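Local coordinates for hypothetical protein HI1333 (PDB 1JO0), which probably binds RNA, as expected of a small protein of the CRM (CRS1/YhbY) family, although its cellular role is not established, at residues T1-K12 against T70-I78. Numbering follows the deposited sequence.
Sequences TTLSTKQKQFLK and TKAAQVQTI
The side-chain amide of Gln76 has the aliphatic chain of Lys12 lying over one of its faces: CG sits above OE1, and CE approaches NE2 from above at 3.3 Å. The two side chains run nearly at right angles. At the oxygen end, water 2 donates to Gln76 OE1 and to Lys12 O, tying the amide to the helix backbone. This is the alpha/beta CRM domain, where helix 5-12 crosses outer strand 73-78 at -54°, the axes 7.9 Å apart. A classic beta bulge in that strand sets Val75 and Gln76 both opposite Val83 of the neighbouring strand, and both side chains meet the helix.

Val75 fills the centre. Its CG1, anti to the backbone N (chi1 173°), reaches the helix backbone, 3.6 Å from Lys12 N, and also touches Leu11 CB. CG2 touches both Leu3 CD1 and Leu11 CD1, which approach it from the same side. Tyr85 closes round the same cluster, touching both Val75 and Leu11. Leu3 CD1 also packs on Ala73 CB at 3.6 Å, so the segment leading into the helix shares the apolar seam.

The Lys8 chain runs across the strand; extended as far as CE, it brings that carbon 3.0 Å from Gln74 O and 3.2 Å from Val75 O. Ser4 and Gln7 form a capping box that starts the helix.

The N-terminus is fastened at the turn where the chain leaves helix 56-70, just ahead of strand 73-78. Thr1 grips a single carbonyl twice, N donating to Lys71 O at 3.1 Å and the hydroxyl OG1 to the same oxygen at 2.7 Å, while water 1 accepts from Thr1 N and donates to Ala72 O. The hydroxyl is the less tilted of the two donors, 16° from the Lys71 carbonyl plane.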
loop_
_atom_site.group_PDB
_atom_site.type_symbol
_atom_site.label_atom_id
_atom_site.label_comp_id
_atom_site.label_asym_id
_atom_site.label_seq_id
_atom_site.Cartn_x
_atom_site.Cartn_y
_atom_site.Cartn_z
ATOM N N THR A 1 3.694 5.822 9.412
ATOM C CA THR A 1 2.744 4.944 10.111
ATOM C C THR A 1 3.482 3.730 10.663
ATOM O O THR A 1 4.076 3.012 9.875
ATOM C CB THR A 1 1.651 4.462 9.169
ATOM O OG1 THR A 1 0.985 5.604 8.583
ATOM C CG2 THR A 1 0.599 3.648 9.896
ATOM N N THR A 2 3.467 3.536 11.971
ATOM C CA THR A 2 4.212 2.458 12.599
ATOM C C THR A 2 3.198 1.488 13.180
ATOM O O THR A 2 2.403 1.878 14.031
ATOM C CB THR A 2 5.175 3.003 13.661
ATOM O OG1 THR A 2 6.134 3.856 13.000
ATOM C CG2 THR A 2 5.867 1.836 14.326
ATOM N N LEU A 3 3.245 0.255 12.680
ATOM C CA LEU A 3 2.339 -0.805 13.058
ATOM C C LEU A 3 3.057 -1.836 13.929
ATOM O O LEU A 3 4.204 -2.205 13.674
ATOM C CB LEU A 3 1.828 -1.499 11.829
ATOM C CG LEU A 3 0.998 -0.667 10.867
ATOM C CD1 LEU A 3 0.628 -1.431 9.628
ATOM C CD2 LEU A 3 -0.289 -0.175 11.563
ATOM N N SER A 4 2.371 -2.324 14.944
ATOM C CA SER A 4 2.891 -3.425 15.725
ATOM C C SER A 4 2.898 -4.693 14.849
ATOM O O SER A 4 2.206 -4.735 13.836
ATOM C CB SER A 4 2.023 -3.724 16.951
ATOM O OG SER A 4 0.781 -4.310 16.581
ATOM N N THR A 5 3.611 -5.700 15.288
ATOM C CA THR A 5 3.594 -6.986 14.597
ATOM C C THR A 5 2.203 -7.566 14.437
ATOM O O THR A 5 1.790 -8.019 13.371
ATOM C CB THR A 5 4.473 -7.960 15.426
ATOM O OG1 THR A 5 5.760 -7.363 15.578
ATOM C CG2 THR A 5 4.531 -9.249 14.642
ATOM N N LYS A 6 1.390 -7.509 15.475
ATOM C CA LYS A 6 0.031 -8.032 15.469
ATOM C C LYS A 6 -0.865 -7.192 14.564
ATOM O O LYS A 6 -1.706 -7.792 13.871
ATOM C CB LYS A 6 -0.567 -8.027 16.872
ATOM C CG LYS A 6 -0.006 -9.163 17.719
ATOM C CD LYS A 6 -0.336 -8.916 19.197
ATOM C CE LYS A 6 -0.080 -10.202 19.970
ATOM N NZ LYS A 6 -0.357 -9.952 21.408
ATOM N N GLN A 7 -0.717 -5.881 14.554
ATOM C CA GLN A 7 -1.510 -5.048 13.643
ATOM C C GLN A 7 -1.216 -5.316 12.183
ATOM O O GLN A 7 -2.082 -5.408 11.327
ATOM C CB GLN A 7 -1.239 -3.570 13.969
ATOM C CG GLN A 7 -1.918 -3.163 15.260
ATOM C CD GLN A 7 -1.473 -1.804 15.744
ATOM O OE1 GLN A 7 -0.391 -1.325 15.390
ATOM N NE2 GLN A 7 -2.282 -1.154 16.560
ATOM N N LYS A 8 0.084 -5.449 11.919
ATOM C CA LYS A 8 0.500 -5.743 10.554
ATOM C C LYS A 8 -0.069 -7.073 10.087
ATOM O O LYS A 8 -0.562 -7.221 8.963
ATOM C CB LYS A 8 2.036 -5.694 10.548
ATOM C CG LYS A 8 2.694 -5.628 9.242
ATOM C CD LYS A 8 4.178 -5.256 9.279
ATOM C CE LYS A 8 4.855 -5.254 7.944
ATOM N NZ LYS A 8 6.288 -5.612 7.799
ATOM N N GLN A 9 -0.031 -8.083 10.973
ATOM C CA GLN A 9 -0.544 -9.384 10.591
ATOM C C GLN A 9 -2.044 -9.338 10.389
ATOM O O GLN A 9 -2.580 -9.951 9.470
ATOM C CB GLN A 9 -0.214 -10.401 11.675
ATOM C CG GLN A 9 -0.892 -11.750 11.520
ATOM C CD GLN A 9 -0.465 -12.311 10.174
ATOM O OE1 GLN A 9 0.729 -12.239 9.819
ATOM N NE2 GLN A 9 -1.443 -12.785 9.422
ATOM N N PHE A 10 -2.773 -8.610 11.243
ATOM C CA PHE A 10 -4.198 -8.447 11.064
ATOM C C PHE A 10 -4.485 -7.913 9.658
ATOM O O PHE A 10 -5.378 -8.390 8.952
ATOM C CB PHE A 10 -4.786 -7.477 12.119
ATOM C CG PHE A 10 -6.224 -7.113 11.810
ATOM C CD1 PHE A 10 -7.273 -7.964 12.075
ATOM C CD2 PHE A 10 -6.476 -5.854 11.245
ATOM C CE1 PHE A 10 -8.577 -7.572 11.769
ATOM C CE2 PHE A 10 -7.772 -5.492 10.940
ATOM C CZ PHE A 10 -8.821 -6.340 11.211
ATOM N N LEU A 11 -3.777 -6.860 9.248
ATOM C CA LEU A 11 -4.021 -6.251 7.955
ATOM C C LEU A 11 -3.594 -7.140 6.794
ATOM O O LEU A 11 -4.259 -7.145 5.776
ATOM C CB LEU A 11 -3.279 -4.911 7.911
ATOM C CG LEU A 11 -3.788 -3.844 8.891
ATOM C CD1 LEU A 11 -2.831 -2.686 8.926
ATOM C CD2 LEU A 11 -5.207 -3.401 8.518
ATOM N N LYS A 12 -2.522 -7.895 6.970
ATOM C CA LYS A 12 -2.094 -8.853 5.966
ATOM C C LYS A 12 -3.216 -9.855 5.736
ATOM O O LYS A 12 -3.576 -10.189 4.628
ATOM C CB LYS A 12 -0.834 -9.552 6.493
ATOM C CG LYS A 12 -0.355 -10.653 5.578
ATOM C CD LYS A 12 0.954 -11.261 6.031
ATOM C CE LYS A 12 1.266 -12.575 5.302
ATOM N NZ LYS A 12 2.608 -13.118 5.686
ATOM N N THR A 70 3.646 9.237 0.994
ATOM C CA THR A 70 2.319 9.010 1.576
ATOM C C THR A 70 2.331 8.776 3.087
ATOM O O THR A 70 1.290 8.905 3.733
ATOM C CB THR A 70 1.620 7.791 0.970
ATOM O OG1 THR A 70 2.299 6.570 1.346
ATOM C CG2 THR A 70 1.469 7.852 -0.545
ATOM N N LYS A 71 3.475 8.397 3.652
ATOM C CA LYS A 71 3.587 8.017 5.060
ATOM C C LYS A 71 2.782 6.785 5.425
ATOM O O LYS A 71 2.541 6.509 6.610
ATOM C CB LYS A 71 3.228 9.185 5.982
ATOM C CG LYS A 71 3.785 10.498 5.496
ATOM C CD LYS A 71 5.248 10.513 5.167
ATOM C CE LYS A 71 5.620 11.976 4.915
ATOM N NZ LYS A 71 5.129 12.522 3.609
ATOM N N ALA A 72 2.385 5.993 4.410
ATOM C CA ALA A 72 1.772 4.712 4.656
ATOM C C ALA A 72 2.784 3.714 5.209
ATOM O O ALA A 72 3.993 3.824 4.928
ATOM C CB ALA A 72 1.129 4.153 3.391
ATOM N N ALA A 73 2.278 2.758 5.958
ATOM C CA ALA A 73 2.996 1.593 6.397
ATOM C C ALA A 73 3.011 0.507 5.335
ATOM O O ALA A 73 1.998 0.217 4.721
ATOM C CB ALA A 73 2.408 0.996 7.679
ATOM N N GLN A 74 4.153 -0.163 5.193
ATOM C CA GLN A 74 4.228 -1.395 4.410
ATOM C C GLN A 74 3.716 -2.548 5.240
ATOM O O GLN A 74 4.242 -2.856 6.314
ATOM C CB GLN A 74 5.677 -1.652 4.070
ATOM C CG GLN A 74 6.383 -0.552 3.352
ATOM C CD GLN A 74 7.892 -0.691 3.296
ATOM O OE1 GLN A 74 8.673 0.161 3.770
ATOM N NE2 GLN A 74 8.268 -1.808 2.684
ATOM N N VAL A 75 2.661 -3.176 4.744
ATOM C CA VAL A 75 2.119 -4.338 5.386
ATOM C C VAL A 75 2.746 -5.623 4.849
ATOM O O VAL A 75 3.056 -6.486 5.667
ATOM C CB VAL A 75 0.596 -4.362 5.248
ATOM C CG1 VAL A 75 -0.012 -5.657 5.766
ATOM C CG2 VAL A 75 -0.019 -3.116 5.929
ATOM N N GLN A 76 2.926 -5.739 3.547
ATOM C CA GLN A 76 3.394 -6.941 2.896
ATOM C C GLN A 76 3.889 -6.545 1.505
ATOM O O GLN A 76 3.261 -5.751 0.845
ATOM C CB GLN A 76 2.288 -7.976 2.756
ATOM C CG GLN A 76 2.642 -9.301 2.138
ATOM C CD GLN A 76 1.462 -10.264 2.097
ATOM O OE1 GLN A 76 0.294 -9.873 1.972
ATOM N NE2 GLN A 76 1.760 -11.534 2.241
ATOM N N THR A 77 4.991 -7.116 1.117
ATOM C CA THR A 77 5.465 -7.114 -0.227
ATOM C C THR A 77 5.572 -8.577 -0.681
ATOM O O THR A 77 6.310 -9.295 -0.035
ATOM C CB THR A 77 6.928 -6.627 -0.297
ATOM O OG1 THR A 77 7.021 -5.359 0.336
ATOM C CG2 THR A 77 7.339 -6.573 -1.762
ATOM N N ILE A 78 4.829 -9.008 -1.657
ATOM C CA ILE A 78 4.939 -10.385 -2.115
ATOM C C ILE A 78 4.728 -10.327 -3.612
ATOM O O ILE A 78 3.683 -9.873 -4.083
ATOM C CB ILE A 78 3.899 -11.324 -1.475
ATOM C CG1 ILE A 78 2.489 -10.813 -1.738
ATOM C CG2 ILE A 78 4.236 -11.517 -0.014
ATOM C CD1 ILE A 78 1.328 -11.399 -0.992
HETATM O O HOH W 1 5.474 4.966 7.057
HETATM O O HOH W 2 -2.140 -10.391 2.233
#